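Local coordinates for acetylcholine-binding protein (PDB 2BJ0) that probably binds acetylcholine at subunit interfaces of a pentamer, as a soluble relative of the ligand-binding domain of nicotinic acetylcholine receptors, at residues A[71-82]-A[100-110]; A[87-98]-A[113-121]. All coordinates share one frame; numbering follows the deposited sequence.

Contact 1 of 2, residues A[71-82]-A[100-110]; sequences DQVSLPVSKMWT and DRVVVSKDGSV
S74 OG is gripped twice: R101 NH1 donates to it over 3.1 Å, almost straight (170°) and close to the guanidinium plane, and T143 OG1 of a neighbouring subunit bonds to it as well. The hydroxyl lies anti to the backbone N of S74 (chi1 167°), which carries it over to R101. R101 bends at its third torsion, which lays one guanidinium face against CG and CD of P76, with P76 CG 3.9 Å from R101 NH2; that NH2 is bonded to D15 O of the same neighbouring subunit. The backbones of strands 72-76 and 101-105 form an antiparallel ladder. V73 and V104 form one hydrogen-bonded pair, V104 N reaching V73 O in 2.7 Å, and L75 with V102 forms the next. V77 N, donating to D100 O at 3.2 Å, continues the pairing into the 3-10 turn. On the face opposite S74, the apolar side chains gather. M80 bends at chi3 (76°) to set its CE 3.5 Å from V104 CG2, tip to tip, and 3.7 Å from V102 CG2. L75 CD1 meets V104 CG2 from another side, while V77 CG2 leans on V102 CG1. On the S74 face, Q72 lays its extended chain across V103, with CD 3.7 Å from V103 CG1. This antiparallel pairing of strands distant in the chain is therefore two-sided: valines, L75 and M80 give one face to the interior of the ligand-binding-domain fold, while S74, with the nearby R101, hydrogen-bonds to the adjoining subunit on the other side.

Contact 2 of 2, residues A[87-98]-A[113-121]; sequences FYNAIAAPELLS and VPSQRVRFT
E95 and R117 face each other as an antiparallel hydrogen-bonded pair, with R117 N to E95 O at 2.9 Å and a return bond from E95 N to R117 O; L96 and Q116 follow as a non-hydrogen-bonded pair. L97 N continues the register on S115 O (2.7 Å), and the hydroxyl of S98 then replaces a backbone acceptor, taking the S115 N-H in a nearly straight bond (173°). Toward the other end, past the irregular residues 92-94, where direct backbone bonds to 113-121 lapse, I91 N donates to R119 O. The side chains of E95 and R117 lie alongside each other in a salt bridge. R117 NH2 meets E95 OE1 at 3.0 Å, nearly straight (176°), the oxygen in the guanidinium plane but the donor well above the carboxylate plane, the two planes 55° apart. E95 OE1 also accepts from A93 N of a neighbouring subunit. R119 crosses I91 at about a right angle, its CD 3.8 Å from I91 CD1, and lays one guanidinium face on A92 CB; a water links R119 NH1 to I91 O. On the other side, V118 CG2 sits over the F87 ring, 3.9 Å from its centroid, in a CH-pi contact. Q116 OE1 comes to the ring edge, 3.5 Å from F87 CE2, while Q116 NE2 lies beside P94. Strand 45-57 pairs with the far edge of 109-121, and its E47 takes salt bridges from both R117 NH1 and R119 NE. F87 and F120 pack between the two sheets of the immunoglobulin-like sandwich characteristic of this ligand-binding domain, against strand 133-141.

How the contacts relate
Strand 109-121 is common to both contacts: the order along the chain is 71-82, 87-98, 100-110, 113-121, and that strand begins in the third and runs on through the last. Their centres stand 22 Å apart in one curled sheet, contact 2 nearer the middle of the chain (about 10 Å from its centre, against 15 Å). Each mixes buried and accessible residues and touches a neighbouring subunit. Contact 1 is regular strand pairing, with an apolar inner face and hydroxyl-guanidinium chemistry outside. Contact 2 follows a less regular segment, so water and a serine hydroxyl complete its bonding; it adds a salt bridge on one side and aromatic packing toward the second sheet on the other.

Contact 1 of 2, residues A[71-82]-A[100-110]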
loop_
_atom_site.group_PDB
_atom_site.type_symbol
_atom_site.label_atom_id
_atom_site.label_comp_id
_atom_site.label_asym_id
_atom_site.label_seq_id
_atom_site.Cartn_x
_atom_site.Cartn_y
_atom_site.Cartn_z
ATOM N N ASP A 71 22.862 -25.281 -7.495
ATOM C CA ASP A 71 22.079 -26.480 -7.129
ATOM C C ASP A 71 20.603 -26.145 -6.940
ATOM O O ASP A 71 19.733 -27.023 -7.001
ATOM C CB ASP A 71 22.620 -27.133 -5.842
ATOM C CG ASP A 71 24.145 -27.223 -5.827
ATOM O OD1 ASP A 71 24.726 -27.675 -6.856
ATOM O OD2 ASP A 71 24.844 -26.843 -4.842
ATOM N N GLN A 72 20.346 -24.872 -6.666
ATOM C CA GLN A 72 19.001 -24.337 -6.589
ATOM C C GLN A 72 19.041 -22.833 -6.857
ATOM O O GLN A 72 20.118 -22.232 -6.879
ATOM C CB GLN A 72 18.385 -24.620 -5.234
ATOM C CG GLN A 72 19.246 -24.203 -4.077
ATOM C CD GLN A 72 18.681 -24.693 -2.780
ATOM O OE1 GLN A 72 18.205 -25.843 -2.694
ATOM N NE2 GLN A 72 18.709 -23.837 -1.760
ATOM N N VAL A 73 17.868 -22.258 -7.115
ATOM C CA VAL A 73 17.776 -20.844 -7.430
ATOM C C VAL A 73 16.560 -20.275 -6.719
ATOM O O VAL A 73 15.481 -20.894 -6.685
ATOM C CB VAL A 73 17.790 -20.557 -8.989
ATOM C CG1 VAL A 73 16.561 -21.025 -9.658
ATOM C CG2 VAL A 73 18.016 -19.052 -9.290
ATOM N N SER A 74 16.772 -19.114 -6.124
ATOM C CA SER A 74 15.725 -18.322 -5.528
ATOM C C SER A 74 15.224 -17.281 -6.554
ATOM O O SER A 74 16.025 -16.589 -7.197
ATOM C CB SER A 74 16.293 -17.639 -4.281
ATOM O OG SER A 74 15.444 -16.615 -3.773
ATOM N N LEU A 75 13.909 -17.194 -6.712
ATOM C CA LEU A 75 13.278 -16.278 -7.648
ATOM C C LEU A 75 12.134 -15.539 -6.979
ATOM O O LEU A 75 11.514 -16.057 -6.036
ATOM C CB LEU A 75 12.767 -17.029 -8.872
ATOM C CG LEU A 75 13.812 -17.840 -9.658
ATOM C CD1 LEU A 75 13.138 -19.023 -10.377
ATOM C CD2 LEU A 75 14.545 -16.914 -10.615
ATOM N N PRO A 76 11.837 -14.335 -7.465
ATOM C CA PRO A 76 10.695 -13.608 -6.981
ATOM C C PRO A 76 9.460 -14.422 -7.298
ATOM O O PRO A 76 9.362 -15.033 -8.365
ATOM C CB PRO A 76 10.689 -12.303 -7.835
ATOM C CG PRO A 76 12.097 -12.168 -8.337
ATOM C CD PRO A 76 12.537 -13.609 -8.545
ATOM N N VAL A 77 8.557 -14.428 -6.344
ATOM C CA VAL A 77 7.254 -15.009 -6.428
ATOM C C VAL A 77 6.472 -14.610 -7.659
ATOM O O VAL A 77 5.711 -15.417 -8.183
ATOM C CB VAL A 77 6.500 -14.674 -5.120
ATOM C CG1 VAL A 77 5.055 -14.391 -5.327
ATOM C CG2 VAL A 77 6.713 -15.782 -4.106
ATOM N N SER A 78 6.644 -13.378 -8.140
ATOM C CA SER A 78 5.939 -12.925 -9.333
ATOM C C SER A 78 6.353 -13.673 -10.611
ATOM O O SER A 78 5.695 -13.532 -11.635
ATOM C CB SER A 78 6.205 -11.436 -9.545
ATOM O OG SER A 78 7.589 -11.255 -9.771
ATOM N N LYS A 79 7.436 -14.449 -10.568
ATOM C CA LYS A 79 7.956 -15.134 -11.764
ATOM C C LYS A 79 7.281 -16.480 -12.075
ATOM O O LYS A 79 7.492 -17.033 -13.140
ATOM C CB LYS A 79 9.472 -15.331 -11.664
ATOM C CG LYS A 79 10.221 -13.982 -11.695
ATOM C CD LYS A 79 9.879 -13.225 -12.948
ATOM C CE LYS A 79 9.986 -11.714 -12.723
ATOM N NZ LYS A 79 9.522 -10.990 -13.934
ATOM N N MET A 80 6.480 -16.998 -11.162
ATOM C CA MET A 80 5.802 -18.275 -11.428
ATOM C C MET A 80 4.478 -18.372 -10.700
ATOM O O MET A 80 4.190 -17.552 -9.836
ATOM C CB MET A 80 6.710 -19.423 -11.019
ATOM C CG MET A 80 7.001 -19.427 -9.553
ATOM S SD MET A 80 7.747 -20.992 -9.037
ATOM C CE MET A 80 9.387 -20.675 -9.686
ATOM N N TRP A 81 3.648 -19.341 -11.074
ATOM C CA TRP A 81 2.451 -19.611 -10.317
ATOM C C TRP A 81 2.870 -20.037 -8.918
ATOM O O TRP A 81 3.825 -20.813 -8.766
ATOM C CB TRP A 81 1.682 -20.742 -10.983
ATOM C CG TRP A 81 0.441 -21.123 -10.255
ATOM C CD1 TRP A 81 -0.795 -20.614 -10.450
ATOM C CD2 TRP A 81 0.317 -22.103 -9.214
ATOM N NE1 TRP A 81 -1.691 -21.212 -9.598
ATOM C CE2 TRP A 81 -1.025 -22.121 -8.818
ATOM C CE3 TRP A 81 1.228 -22.955 -8.550
ATOM C CZ2 TRP A 81 -1.508 -22.979 -7.812
ATOM C CZ3 TRP A 81 0.752 -23.817 -7.553
ATOM C CH2 TRP A 81 -0.599 -23.816 -7.197
ATOM N N THR A 82 2.142 -19.543 -7.910
ATOM C CA THR A 82 2.287 -19.988 -6.515
ATOM C C THR A 82 0.890 -20.219 -5.957
ATOM O O THR A 82 -0.098 -19.653 -6.453
ATOM C CB THR A 82 3.055 -18.958 -5.622
ATOM O OG1 THR A 82 2.419 -17.678 -5.719
ATOM C CG2 THR A 82 4.490 -18.724 -6.144
ATOM N N ASP A 100 9.587 -11.990 -0.455
ATOM C CA ASP A 100 8.636 -12.818 -1.207
ATOM C C ASP A 100 9.302 -13.528 -2.380
ATOM O O ASP A 100 9.217 -13.083 -3.527
ATOM C CB ASP A 100 7.457 -11.967 -1.678
ATOM C CG ASP A 100 6.151 -12.726 -1.673
ATOM O OD1 ASP A 100 6.109 -13.869 -1.146
ATOM O OD2 ASP A 100 5.109 -12.252 -2.173
ATOM N N ARG A 101 9.955 -14.652 -2.077
ATOM C CA ARG A 101 10.733 -15.383 -3.035
ATOM C C ARG A 101 10.526 -16.882 -2.839
ATOM O O ARG A 101 10.261 -17.313 -1.736
ATOM C CB ARG A 101 12.197 -15.107 -2.823
ATOM C CG ARG A 101 12.659 -13.742 -3.218
ATOM C CD ARG A 101 14.156 -13.686 -3.345
ATOM N NE ARG A 101 14.523 -12.752 -4.396
ATOM C CZ ARG A 101 15.187 -13.040 -5.497
ATOM N NH1 ARG A 101 15.619 -14.250 -5.761
ATOM N NH2 ARG A 101 15.447 -12.071 -6.346
ATOM N N VAL A 102 10.644 -17.647 -3.918
ATOM C CA VAL A 102 10.614 -19.127 -3.847
ATOM C C VAL A 102 12.008 -19.638 -4.186
ATOM O O VAL A 102 12.857 -18.870 -4.719
ATOM C CB VAL A 102 9.568 -19.750 -4.815
ATOM C CG1 VAL A 102 8.159 -19.203 -4.537
ATOM C CG2 VAL A 102 9.939 -19.508 -6.265
ATOM N N VAL A 103 12.259 -20.910 -3.881
ATOM C CA VAL A 103 13.501 -21.582 -4.236
ATOM C C VAL A 103 13.185 -22.835 -5.013
ATOM O O VAL A 103 12.432 -23.691 -4.546
ATOM C CB VAL A 103 14.326 -21.976 -3.013
ATOM C CG1 VAL A 103 15.555 -22.794 -3.451
ATOM C CG2 VAL A 103 14.732 -20.730 -2.188
ATOM N N VAL A 104 13.761 -22.905 -6.209
ATOM C CA VAL A 104 13.547 -23.973 -7.167
ATOM C C VAL A 104 14.788 -24.867 -7.143
ATOM O O VAL A 104 15.909 -24.373 -7.245
ATOM C CB VAL A 104 13.366 -23.400 -8.594
ATOM C CG1 VAL A 104 13.036 -24.475 -9.565
ATOM C CG2 VAL A 104 12.300 -22.329 -8.610
ATOM N N SER A 105 14.561 -26.170 -6.979
ATOM C CA SER A 105 15.616 -27.184 -6.950
ATOM C C SER A 105 15.863 -27.747 -8.328
ATOM O O SER A 105 15.034 -27.570 -9.217
ATOM C CB SER A 105 15.201 -28.323 -6.032
ATOM O OG SER A 105 15.074 -27.846 -4.705
ATOM N N LYS A 106 16.973 -28.482 -8.484
ATOM C CA LYS A 106 17.361 -29.090 -9.778
ATOM C C LYS A 106 16.324 -30.034 -10.357
ATOM O O LYS A 106 16.251 -30.199 -11.564
ATOM C CB LYS A 106 18.704 -29.839 -9.684
ATOM C CG LYS A 106 19.936 -28.919 -9.664
ATOM C CD LYS A 106 21.029 -29.313 -10.687
ATOM C CE LYS A 106 22.158 -28.250 -10.657
ATOM N NZ LYS A 106 22.778 -27.938 -11.990
ATOM N N ASP A 107 15.519 -30.665 -9.516
ATOM C CA ASP A 107 14.484 -31.533 -10.049
ATOM C C ASP A 107 13.122 -30.818 -10.281
ATOM O O ASP A 107 12.128 -31.447 -10.638
ATOM C CB ASP A 107 14.339 -32.767 -9.159
ATOM C CG ASP A 107 13.694 -32.452 -7.821
ATOM O OD1 ASP A 107 13.646 -31.262 -7.415
ATOM O OD2 ASP A 107 13.191 -33.340 -7.102
ATOM N N GLY A 108 13.079 -29.500 -10.077
ATOM C CA GLY A 108 11.860 -28.753 -10.378
ATOM C C GLY A 108 10.909 -28.703 -9.199
ATOM O O GLY A 108 9.774 -28.237 -9.335
ATOM N N SER A 109 11.353 -29.161 -8.029
ATOM C CA SER A 109 10.532 -28.955 -6.852
ATOM C C SER A 109 10.736 -27.527 -6.337
ATOM O O SER A 109 11.791 -26.942 -6.544
ATOM C CB SER A 109 10.741 -30.036 -5.783
ATOM O OG SER A 109 12.072 -30.045 -5.353
ATOM N N VAL A 110 9.700 -26.965 -5.715
ATOM C CA VAL A 110 9.705 -25.547 -5.325
ATOM C C VAL A 110 9.344 -25.443 -3.871
ATOM O O VAL A 110 8.454 -26.142 -3.415
ATOM C CB VAL A 110 8.675 -24.705 -6.139
ATOM C CG1 VAL A 110 8.768 -23.244 -5.742
ATOM C CG2 VAL A 110 8.912 -24.848 -7.670
#

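Contact 2 of 2, residues A[87-98]-A[113-121]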
loop_
_atom_site.group_PDB
_atom_site.type_symbol
_atom_site.label_atom_id
_atom_site.label_comp_id
_atom_site.label_asym_id
_atom_site.label_seq_id
_atom_site.Cartn_x
_atom_site.Cartn_y
_atom_site.Cartn_z
ATOM N N PHE A 87 -6.254 -17.788 4.425
ATOM C CA PHE A 87 -6.742 -18.152 5.747
ATOM C C PHE A 87 -8.236 -17.905 5.763
ATOM O O PHE A 87 -8.684 -16.744 5.806
ATOM C CB PHE A 87 -6.061 -17.331 6.819
ATOM C CG PHE A 87 -4.572 -17.542 6.878
ATOM C CD1 PHE A 87 -4.039 -18.622 7.559
ATOM C CD2 PHE A 87 -3.699 -16.639 6.269
ATOM C CE1 PHE A 87 -2.663 -18.830 7.615
ATOM C CE2 PHE A 87 -2.311 -16.854 6.322
ATOM C CZ PHE A 87 -1.800 -17.950 7.003
ATOM N N TYR A 88 -9.004 -18.991 5.744
ATOM C CA TYR A 88 -10.453 -18.941 5.640
ATOM C C TYR A 88 -11.118 -18.197 6.795
ATOM O O TYR A 88 -12.209 -17.634 6.619
ATOM C CB TYR A 88 -11.004 -20.364 5.519
ATOM C CG TYR A 88 -11.086 -20.842 4.083
ATOM C CD1 TYR A 88 -9.931 -21.069 3.318
ATOM C CD2 TYR A 88 -12.335 -21.007 3.468
ATOM C CE1 TYR A 88 -10.021 -21.487 1.978
ATOM C CE2 TYR A 88 -12.449 -21.420 2.143
ATOM C CZ TYR A 88 -11.300 -21.664 1.401
ATOM O OH TYR A 88 -11.466 -22.057 0.074
ATOM N N ASN A 89 -10.487 -18.204 7.968
ATOM C CA ASN A 89 -11.072 -17.539 9.122
ATOM C C ASN A 89 -10.328 -16.254 9.504
ATOM O O ASN A 89 -10.419 -15.796 10.622
ATOM C CB ASN A 89 -11.206 -18.484 10.327
ATOM C CG ASN A 89 -9.874 -19.030 10.841
ATOM O OD1 ASN A 89 -8.936 -19.336 10.090
ATOM N ND2 ASN A 89 -9.806 -19.192 12.157
ATOM N N ALA A 90 -9.573 -15.700 8.575
ATOM C CA ALA A 90 -8.819 -14.487 8.873
ATOM C C ALA A 90 -9.784 -13.322 8.942
ATOM O O ALA A 90 -10.809 -13.298 8.241
ATOM C CB ALA A 90 -7.767 -14.227 7.820
ATOM N N ILE A 91 -9.494 -12.384 9.831
ATOM C CA ILE A 91 -10.345 -11.237 9.982
ATOM C C ILE A 91 -9.597 -9.948 9.603
ATOM O O ILE A 91 -10.140 -8.873 9.743
ATOM C CB ILE A 91 -10.949 -11.149 11.418
ATOM C CG1 ILE A 91 -9.880 -10.781 12.445
ATOM C CG2 ILE A 91 -11.720 -12.480 11.807
ATOM C CD1 ILE A 91 -10.490 -10.229 13.764
ATOM N N ALA A 92 -8.365 -10.070 9.149
ATOM C CA ALA A 92 -7.586 -8.935 8.633
ATOM C C ALA A 92 -6.682 -9.544 7.569
ATOM O O ALA A 92 -6.493 -10.768 7.574
ATOM C CB ALA A 92 -6.775 -8.266 9.757
ATOM N N ALA A 93 -6.213 -8.744 6.593
ATOM C CA ALA A 93 -5.352 -9.272 5.527
ATOM C C ALA A 93 -4.039 -9.730 6.194
ATOM O O ALA A 93 -3.487 -8.980 6.991
ATOM C CB ALA A 93 -5.064 -8.171 4.449
ATOM N N PRO A 94 -3.565 -10.955 5.972
ATOM C CA PRO A 94 -2.330 -11.374 6.643
ATOM C C PRO A 94 -1.176 -10.521 6.138
ATOM O O PRO A 94 -1.135 -10.211 4.958
ATOM C CB PRO A 94 -2.147 -12.811 6.201
ATOM C CG PRO A 94 -2.926 -12.906 4.981
ATOM C CD PRO A 94 -4.156 -12.045 5.180
ATOM N N GLU A 95 -0.264 -10.140 7.021
ATOM C CA GLU A 95 0.799 -9.232 6.663
ATOM C C GLU A 95 2.046 -10.051 6.458
ATOM O O GLU A 95 2.448 -10.831 7.343
ATOM C CB GLU A 95 1.010 -8.199 7.766
ATOM C CG GLU A 95 2.059 -7.159 7.401
ATOM C CD GLU A 95 2.096 -6.012 8.378
ATOM O OE1 GLU A 95 2.644 -6.178 9.473
ATOM O OE2 GLU A 95 1.559 -4.926 8.044
ATOM N N LEU A 96 2.627 -9.925 5.268
ATOM C CA LEU A 96 3.858 -10.613 4.955
ATOM C C LEU A 96 5.048 -9.952 5.635
ATOM O O LEU A 96 5.242 -8.708 5.549
ATOM C CB LEU A 96 4.050 -10.694 3.440
ATOM C CG LEU A 96 5.315 -11.352 2.910
ATOM C CD1 LEU A 96 5.233 -12.852 3.130
ATOM C CD2 LEU A 96 5.451 -11.017 1.406
ATOM N N LEU A 97 5.852 -10.785 6.306
ATOM C CA LEU A 97 6.960 -10.318 7.137
ATOM C C LEU A 97 8.354 -10.679 6.613
ATOM O O LEU A 97 9.380 -10.314 7.210
ATOM C CB LEU A 97 6.778 -10.869 8.560
ATOM C CG LEU A 97 5.427 -10.734 9.270
ATOM C CD1 LEU A 97 5.436 -11.548 10.589
ATOM C CD2 LEU A 97 5.176 -9.279 9.577
ATOM N N SER A 98 8.418 -11.393 5.504
ATOM C CA SER A 98 9.695 -11.906 4.993
ATOM C C SER A 98 9.745 -11.574 3.493
ATOM O O SER A 98 8.732 -11.183 2.923
ATOM C CB SER A 98 9.716 -13.423 5.162
ATOM O OG SER A 98 8.542 -13.968 4.585
ATOM N N VAL A 113 8.178 -20.218 1.694
ATOM C CA VAL A 113 8.002 -20.119 3.131
ATOM C C VAL A 113 7.743 -18.678 3.488
ATOM O O VAL A 113 8.644 -17.996 3.916
ATOM C CB VAL A 113 9.235 -20.626 3.930
ATOM C CG1 VAL A 113 8.922 -20.646 5.457
ATOM C CG2 VAL A 113 9.657 -22.019 3.474
ATOM N N PRO A 114 6.509 -18.223 3.328
ATOM C CA PRO A 114 6.144 -16.901 3.807
ATOM C C PRO A 114 6.024 -16.819 5.358
ATOM O O PRO A 114 5.401 -17.684 5.962
ATOM C CB PRO A 114 4.770 -16.645 3.144
ATOM C CG PRO A 114 4.212 -17.979 2.776
ATOM C CD PRO A 114 5.381 -18.931 2.680
ATOM N N SER A 115 6.622 -15.806 5.990
ATOM C CA SER A 115 6.267 -15.514 7.370
ATOM C C SER A 115 5.148 -14.471 7.386
ATOM O O SER A 115 5.341 -13.354 6.810
ATOM C CB SER A 115 7.484 -15.024 8.147
ATOM O OG SER A 115 7.113 -14.765 9.509
ATOM N N GLN A 116 4.001 -14.774 8.019
ATOM C CA GLN A 116 2.877 -13.796 8.054
ATOM C C GLN A 116 2.292 -13.594 9.433
ATOM O O GLN A 116 2.211 -14.537 10.240
ATOM C CB GLN A 116 1.732 -14.192 7.111
ATOM C CG GLN A 116 2.160 -14.508 5.652
ATOM C CD GLN A 116 1.116 -15.308 4.925
ATOM O OE1 GLN A 116 0.984 -16.548 5.121
ATOM N NE2 GLN A 116 0.356 -14.642 4.112
ATOM N N ARG A 117 1.871 -12.363 9.688
ATOM C CA ARG A 117 1.106 -12.034 10.881
ATOM C C ARG A 117 -0.370 -12.133 10.527
ATOM O O ARG A 117 -0.838 -11.387 9.664
ATOM C CB ARG A 117 1.432 -10.610 11.394
ATOM C CG ARG A 117 0.578 -10.287 12.608
ATOM C CD ARG A 117 0.898 -8.986 13.352
ATOM N NE ARG A 117 1.100 -7.843 12.468
ATOM C CZ ARG A 117 0.631 -6.627 12.702
ATOM N NH1 ARG A 117 -0.126 -6.382 13.768
ATOM N NH2 ARG A 117 0.892 -5.656 11.845
ATOM N N VAL A 118 -1.084 -13.043 11.211
ATOM C CA VAL A 118 -2.463 -13.437 10.914
ATOM C C VAL A 118 -3.385 -13.204 12.124
ATOM O O VAL A 118 -3.080 -13.637 13.233
ATOM C CB VAL A 118 -2.545 -14.961 10.541
ATOM C CG1 VAL A 118 -3.911 -15.303 9.982
ATOM C CG2 VAL A 118 -1.523 -15.305 9.483
ATOM N N ARG A 119 -4.528 -12.564 11.883
ATOM C CA ARG A 119 -5.477 -12.221 12.919
ATOM C C ARG A 119 -6.783 -12.967 12.711
ATOM O O ARG A 119 -7.271 -13.079 11.592
ATOM C CB ARG A 119 -5.756 -10.700 12.898
ATOM C CG ARG A 119 -6.563 -10.171 14.125
ATOM C CD ARG A 119 -7.056 -8.696 13.929
ATOM N NE ARG A 119 -5.901 -7.802 13.820
ATOM C CZ ARG A 119 -5.917 -6.556 13.317
ATOM N NH1 ARG A 119 -7.042 -6.025 12.836
ATOM N NH2 ARG A 119 -4.780 -5.851 13.277
ATOM N N PHE A 120 -7.381 -13.428 13.807
ATOM C CA PHE A 120 -8.615 -14.218 13.723
ATOM C C PHE A 120 -9.333 -14.220 15.066
ATOM O O PHE A 120 -8.749 -13.848 16.059
ATOM C CB PHE A 120 -8.286 -15.641 13.255
ATOM C CG PHE A 120 -7.323 -16.351 14.146
ATOM C CD1 PHE A 120 -7.788 -17.094 15.248
ATOM C CD2 PHE A 120 -5.956 -16.272 13.908
ATOM C CE1 PHE A 120 -6.899 -17.752 16.107
ATOM C CE2 PHE A 120 -5.062 -16.912 14.757
ATOM C CZ PHE A 120 -5.533 -17.664 15.858
ATOM N N THR A 121 -10.617 -14.598 15.099
ATOM C CA THR A 121 -11.342 -14.593 16.363
ATOM C C THR A 121 -11.232 -15.940 17.047
ATOM O O THR A 121 -11.106 -16.966 16.393
ATOM C CB THR A 121 -12.850 -14.200 16.210
ATOM O OG1 THR A 121 -13.526 -15.201 15.465
ATOM C CG2 THR A 121 -13.004 -13.018 15.312
HETATM O O HOH W 1 -9.664 -6.805 11.994
HETATM O O HOH W 2 -4.681 -11.391 9.166
HETATM O O HOH W 3 -2.957 -9.225 10.296
HETATM O O HOH W 4 8.361 -15.105 2.040
#